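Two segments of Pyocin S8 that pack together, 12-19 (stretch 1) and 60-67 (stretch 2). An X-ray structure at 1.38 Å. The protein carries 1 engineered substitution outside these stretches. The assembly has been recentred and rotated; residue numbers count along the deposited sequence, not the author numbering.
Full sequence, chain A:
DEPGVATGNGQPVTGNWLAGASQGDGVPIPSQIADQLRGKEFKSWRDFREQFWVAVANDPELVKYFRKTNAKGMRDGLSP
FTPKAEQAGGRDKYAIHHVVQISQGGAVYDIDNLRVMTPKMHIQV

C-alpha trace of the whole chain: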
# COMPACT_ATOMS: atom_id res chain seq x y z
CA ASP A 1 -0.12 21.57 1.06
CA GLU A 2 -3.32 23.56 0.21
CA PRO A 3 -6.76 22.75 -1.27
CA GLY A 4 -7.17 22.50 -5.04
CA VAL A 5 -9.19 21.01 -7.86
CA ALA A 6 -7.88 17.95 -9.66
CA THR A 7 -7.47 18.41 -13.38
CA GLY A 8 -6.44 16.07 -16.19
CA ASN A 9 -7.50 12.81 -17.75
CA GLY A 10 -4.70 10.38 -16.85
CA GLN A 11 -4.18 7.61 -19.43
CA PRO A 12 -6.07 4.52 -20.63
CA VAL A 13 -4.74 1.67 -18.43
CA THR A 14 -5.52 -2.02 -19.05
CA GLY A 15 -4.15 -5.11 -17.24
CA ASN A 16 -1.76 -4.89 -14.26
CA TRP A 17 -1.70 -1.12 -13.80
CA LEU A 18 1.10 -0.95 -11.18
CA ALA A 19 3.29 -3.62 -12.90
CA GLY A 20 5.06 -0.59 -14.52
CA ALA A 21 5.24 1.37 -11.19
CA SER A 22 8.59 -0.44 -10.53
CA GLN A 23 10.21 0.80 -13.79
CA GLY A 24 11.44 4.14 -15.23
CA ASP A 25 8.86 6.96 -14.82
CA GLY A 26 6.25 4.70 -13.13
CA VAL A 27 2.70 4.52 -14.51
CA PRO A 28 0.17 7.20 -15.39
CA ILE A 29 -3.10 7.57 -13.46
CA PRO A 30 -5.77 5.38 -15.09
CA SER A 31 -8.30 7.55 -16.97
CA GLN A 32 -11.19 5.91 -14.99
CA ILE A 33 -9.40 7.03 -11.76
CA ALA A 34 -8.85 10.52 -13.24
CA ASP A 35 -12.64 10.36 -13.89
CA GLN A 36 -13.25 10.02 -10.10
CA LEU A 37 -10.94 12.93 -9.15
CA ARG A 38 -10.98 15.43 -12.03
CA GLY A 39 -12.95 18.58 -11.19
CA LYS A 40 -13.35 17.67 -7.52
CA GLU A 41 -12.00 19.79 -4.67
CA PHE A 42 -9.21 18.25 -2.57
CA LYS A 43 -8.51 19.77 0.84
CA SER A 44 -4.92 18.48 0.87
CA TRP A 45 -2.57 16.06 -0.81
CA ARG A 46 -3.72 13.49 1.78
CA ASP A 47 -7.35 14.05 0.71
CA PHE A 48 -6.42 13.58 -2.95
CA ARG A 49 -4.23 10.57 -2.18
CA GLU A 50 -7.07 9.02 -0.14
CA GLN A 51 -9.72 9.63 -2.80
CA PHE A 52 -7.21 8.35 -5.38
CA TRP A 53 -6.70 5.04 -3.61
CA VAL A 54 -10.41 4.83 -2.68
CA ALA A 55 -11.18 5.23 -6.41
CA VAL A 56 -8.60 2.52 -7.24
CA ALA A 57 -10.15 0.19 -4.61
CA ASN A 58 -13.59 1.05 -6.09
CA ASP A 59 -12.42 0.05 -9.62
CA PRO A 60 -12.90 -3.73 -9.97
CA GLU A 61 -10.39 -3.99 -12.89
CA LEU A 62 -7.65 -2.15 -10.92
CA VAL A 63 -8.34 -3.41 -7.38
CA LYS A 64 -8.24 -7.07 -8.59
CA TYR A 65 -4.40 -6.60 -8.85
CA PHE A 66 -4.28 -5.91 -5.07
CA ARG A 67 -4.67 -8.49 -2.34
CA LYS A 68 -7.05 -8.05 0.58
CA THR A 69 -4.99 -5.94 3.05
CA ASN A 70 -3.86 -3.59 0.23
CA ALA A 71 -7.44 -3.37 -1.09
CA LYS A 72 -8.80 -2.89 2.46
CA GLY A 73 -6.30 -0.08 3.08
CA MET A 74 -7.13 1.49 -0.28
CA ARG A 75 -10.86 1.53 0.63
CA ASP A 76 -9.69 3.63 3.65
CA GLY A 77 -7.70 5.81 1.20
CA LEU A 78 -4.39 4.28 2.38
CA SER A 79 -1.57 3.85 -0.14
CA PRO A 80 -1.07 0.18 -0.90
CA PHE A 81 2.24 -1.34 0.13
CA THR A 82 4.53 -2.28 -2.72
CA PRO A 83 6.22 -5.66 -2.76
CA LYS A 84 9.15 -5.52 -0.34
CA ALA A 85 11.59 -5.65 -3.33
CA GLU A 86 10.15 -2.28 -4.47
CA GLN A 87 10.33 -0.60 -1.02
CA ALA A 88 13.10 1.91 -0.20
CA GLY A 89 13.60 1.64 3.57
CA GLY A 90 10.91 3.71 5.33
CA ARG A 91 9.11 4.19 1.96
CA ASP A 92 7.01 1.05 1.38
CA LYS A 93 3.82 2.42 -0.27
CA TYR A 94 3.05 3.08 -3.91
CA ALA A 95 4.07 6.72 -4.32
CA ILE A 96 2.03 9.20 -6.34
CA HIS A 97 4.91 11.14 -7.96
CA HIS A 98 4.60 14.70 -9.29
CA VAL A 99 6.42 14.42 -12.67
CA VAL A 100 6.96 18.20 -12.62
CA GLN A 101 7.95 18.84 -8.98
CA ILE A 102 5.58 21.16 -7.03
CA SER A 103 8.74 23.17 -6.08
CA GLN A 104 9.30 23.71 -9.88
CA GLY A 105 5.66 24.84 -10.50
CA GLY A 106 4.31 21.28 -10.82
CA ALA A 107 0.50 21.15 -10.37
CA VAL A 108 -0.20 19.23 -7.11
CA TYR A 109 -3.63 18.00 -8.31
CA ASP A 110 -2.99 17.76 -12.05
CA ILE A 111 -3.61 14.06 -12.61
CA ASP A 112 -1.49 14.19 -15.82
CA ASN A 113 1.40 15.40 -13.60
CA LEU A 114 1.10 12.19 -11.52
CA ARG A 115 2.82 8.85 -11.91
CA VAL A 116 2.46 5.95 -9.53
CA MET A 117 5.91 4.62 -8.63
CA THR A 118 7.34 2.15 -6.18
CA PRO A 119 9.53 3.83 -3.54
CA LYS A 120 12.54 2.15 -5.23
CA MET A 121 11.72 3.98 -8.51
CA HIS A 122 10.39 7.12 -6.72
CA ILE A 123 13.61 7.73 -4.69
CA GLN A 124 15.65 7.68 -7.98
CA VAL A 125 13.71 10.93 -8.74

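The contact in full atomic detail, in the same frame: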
# COMPACT_ATOMS: atom_id res chain seq x y z
N PRO A 12 -5.46 5.84 -20.56
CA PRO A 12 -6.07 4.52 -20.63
C PRO A 12 -5.07 3.54 -20.01
O PRO A 12 -3.89 3.58 -20.34
CB PRO A 12 -6.30 4.28 -22.12
CG PRO A 12 -6.30 5.66 -22.73
CD PRO A 12 -5.33 6.47 -21.88
N VAL A 13 -5.54 2.74 -19.07
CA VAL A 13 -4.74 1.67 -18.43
C VAL A 13 -5.57 0.40 -18.52
O VAL A 13 -6.75 0.43 -18.15
CB VAL A 13 -4.39 2.03 -16.98
CG1 VAL A 13 -3.79 0.84 -16.25
CG2 VAL A 13 -3.46 3.23 -16.90
N THR A 14 -4.96 -0.65 -19.05
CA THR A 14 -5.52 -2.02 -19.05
C THR A 14 -4.52 -2.93 -18.33
O THR A 14 -3.36 -2.51 -18.15
CB THR A 14 -5.88 -2.46 -20.47
OG1 THR A 14 -4.68 -2.59 -21.22
CG2 THR A 14 -6.82 -1.49 -21.15
N GLY A 15 -4.99 -4.10 -17.91
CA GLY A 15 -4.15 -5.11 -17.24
C GLY A 15 -3.56 -4.58 -15.94
O GLY A 15 -4.20 -3.75 -15.27
N ASN A 16 -2.36 -5.07 -15.61
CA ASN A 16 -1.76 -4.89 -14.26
C ASN A 16 -1.17 -3.48 -14.19
O ASN A 16 -0.01 -3.27 -14.58
CB ASN A 16 -0.72 -5.95 -13.92
CG ASN A 16 -0.40 -5.96 -12.45
OD1 ASN A 16 -0.49 -4.93 -11.78
ND2 ASN A 16 -0.03 -7.11 -11.93
N TRP A 17 -2.00 -2.56 -13.73
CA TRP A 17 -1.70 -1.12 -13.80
C TRP A 17 -0.34 -0.85 -13.17
O TRP A 17 0.49 -0.18 -13.80
CB TRP A 17 -2.83 -0.37 -13.10
CG TRP A 17 -2.49 1.05 -12.82
CD1 TRP A 17 -1.89 1.95 -13.65
CD2 TRP A 17 -2.78 1.73 -11.60
NE1 TRP A 17 -1.77 3.15 -13.01
CE2 TRP A 17 -2.31 3.05 -11.75
CE3 TRP A 17 -3.37 1.35 -10.39
CZ2 TRP A 17 -2.43 4.00 -10.75
CZ3 TRP A 17 -3.48 2.29 -9.39
CH2 TRP A 17 -3.02 3.59 -9.57
N LEU A 18 -0.10 -1.35 -11.96
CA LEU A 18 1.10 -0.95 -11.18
C LEU A 18 2.30 -1.84 -11.52
O LEU A 18 3.38 -1.57 -10.97
CB LEU A 18 0.78 -1.01 -9.69
CG LEU A 18 -0.23 0.02 -9.21
CD1 LEU A 18 -0.26 0.06 -7.70
CD2 LEU A 18 0.08 1.40 -9.78
N ALA A 19 2.15 -2.82 -12.41
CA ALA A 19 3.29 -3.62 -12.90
C ALA A 19 4.42 -2.67 -13.31
O ALA A 19 5.58 -2.95 -12.96
CB ALA A 19 2.88 -4.53 -14.03
N PRO A 60 -13.12 -2.28 -9.97
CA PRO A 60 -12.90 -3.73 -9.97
C PRO A 60 -11.66 -4.16 -10.76
O PRO A 60 -10.93 -5.02 -10.29
CB PRO A 60 -14.17 -4.26 -10.64
CG PRO A 60 -15.23 -3.25 -10.26
CD PRO A 60 -14.51 -1.92 -10.28
N GLU A 61 -11.45 -3.58 -11.94
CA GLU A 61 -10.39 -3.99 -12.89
C GLU A 61 -9.02 -3.52 -12.42
O GLU A 61 -8.01 -4.06 -12.90
CB GLU A 61 -10.72 -3.48 -14.30
CG GLU A 61 -11.88 -4.24 -14.92
CD GLU A 61 -11.75 -5.75 -14.80
OE1 GLU A 61 -12.73 -6.41 -14.41
OE2 GLU A 61 -10.64 -6.26 -15.06
N LEU A 62 -8.95 -2.54 -11.52
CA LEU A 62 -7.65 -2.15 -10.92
C LEU A 62 -7.46 -2.88 -9.60
O LEU A 62 -6.35 -3.35 -9.35
CB LEU A 62 -7.62 -0.64 -10.71
CG LEU A 62 -7.65 0.18 -11.99
CD1 LEU A 62 -7.79 1.65 -11.66
CD2 LEU A 62 -6.41 -0.06 -12.83
N VAL A 63 -8.50 -2.93 -8.77
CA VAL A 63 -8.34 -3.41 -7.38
C VAL A 63 -8.04 -4.91 -7.42
O VAL A 63 -7.39 -5.40 -6.49
CB VAL A 63 -9.55 -3.09 -6.48
CG1 VAL A 63 -10.74 -4.00 -6.75
CG2 VAL A 63 -9.15 -3.16 -5.02
N LYS A 64 -8.45 -5.61 -8.48
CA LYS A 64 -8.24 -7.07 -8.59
C LYS A 64 -6.74 -7.38 -8.55
O LYS A 64 -6.40 -8.51 -8.23
CB LYS A 64 -8.90 -7.64 -9.85
CG LYS A 64 -8.20 -7.30 -11.16
CD LYS A 64 -8.92 -7.88 -12.35
CE LYS A 64 -8.24 -7.56 -13.66
NZ LYS A 64 -9.04 -8.06 -14.81
N TYR A 65 -5.87 -6.41 -8.83
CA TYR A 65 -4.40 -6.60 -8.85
C TYR A 65 -3.81 -6.36 -7.46
O TYR A 65 -2.58 -6.37 -7.33
CB TYR A 65 -3.75 -5.69 -9.89
CG TYR A 65 -4.06 -6.14 -11.29
CD1 TYR A 65 -3.39 -7.21 -11.84
CD2 TYR A 65 -5.06 -5.54 -12.03
CE1 TYR A 65 -3.67 -7.65 -13.12
CE2 TYR A 65 -5.36 -5.97 -13.31
CZ TYR A 65 -4.67 -7.03 -13.86
OH TYR A 65 -4.96 -7.45 -15.12
N PHE A 66 -4.67 -6.13 -6.48
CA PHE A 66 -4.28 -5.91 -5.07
C PHE A 66 -4.92 -7.01 -4.24
O PHE A 66 -6.07 -7.43 -4.52
CB PHE A 66 -4.74 -4.56 -4.54
CG PHE A 66 -4.17 -3.41 -5.32
CD1 PHE A 66 -4.78 -3.00 -6.49
CD2 PHE A 66 -3.00 -2.79 -4.91
CE1 PHE A 66 -4.26 -1.95 -7.22
CE2 PHE A 66 -2.49 -1.73 -5.64
CZ PHE A 66 -3.11 -1.33 -6.80
N ARG A 67 -4.17 -7.46 -3.26
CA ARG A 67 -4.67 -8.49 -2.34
C ARG A 67 -5.41 -7.78 -1.21
O ARG A 67 -5.59 -6.56 -1.25
CB ARG A 67 -3.52 -9.42 -1.95
CG ARG A 67 -2.85 -10.07 -3.15
CD ARG A 67 -3.65 -11.20 -3.78
NE ARG A 67 -5.00 -10.83 -4.18
CZ ARG A 67 -5.33 -10.24 -5.33
NH1 ARG A 67 -4.40 -9.93 -6.23
NH2 ARG A 67 -6.60 -9.96 -5.57
O HOH W 1 -6.64 -2.68 -15.09
O HOH W 2 -0.44 -7.42 -9.23

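No direct hydrogen bond joins these two stretches; apolar packing, one aromatic face and two bridging waters hold them together over 363 Å² of buried surface. Stretch 1 is irregular, while stretch 2 begins as a helix and passes through a type I turn from Val63 to Phe66, closed by Phe66 N to Val63 O at 2.8 Å. The closest CA atoms are those of Asn16 and Tyr65, 6.3 Å apart.

The apolar part is built by Leu62 and Phe66, whose CA-to-CB bonds point sideways but whose ends come nearer to stretch 1. Leu62 CD2 packs 3.6 Å from Trp17 CB, with Val13 CG1 a looser neighbour at 4.4 Å from the same Leu62 CD2. Phe66 offers its ring edge: its CZ sits 3.3 Å from Leu18 CD1, a tight contact, and 4.5 Å from Trp17 CZ3. Leu62, Trp17, Leu18 and Phe66 are all buried, so this is van der Waals packing of hydrocarbon kept from solvent.

Tyr65, the residue most covered here, uses its ring differently. Asn16 CA stands 3.5 Å from the centroid of the Tyr65 ring and only 11° off its normal, a CH-pi contact in which a C-H polarised by the flanking amides meets the pi cloud. The Asn16 side chain follows the same ring, with CG 3.3 Å from Tyr65 CD1. Gly15 precedes it with a positive phi of 61°, a conformation that favours glycine, and its O approaches Tyr65 CE2 at 3.2 Å.

Water supplies the hydrogen bonding between the stretches. Water 1 donates to Gly15 O at 2.7 Å and to Glu61 O at 2.9 Å, joining two acceptors that could not bond each other. Water 2 accepts from Asn16 ND2 at 2.7 Å and donates to Tyr65 O at 3.0 Å.

The rule here: apolar side chains and an aromatic face make the direct contacts, while water links polar groups.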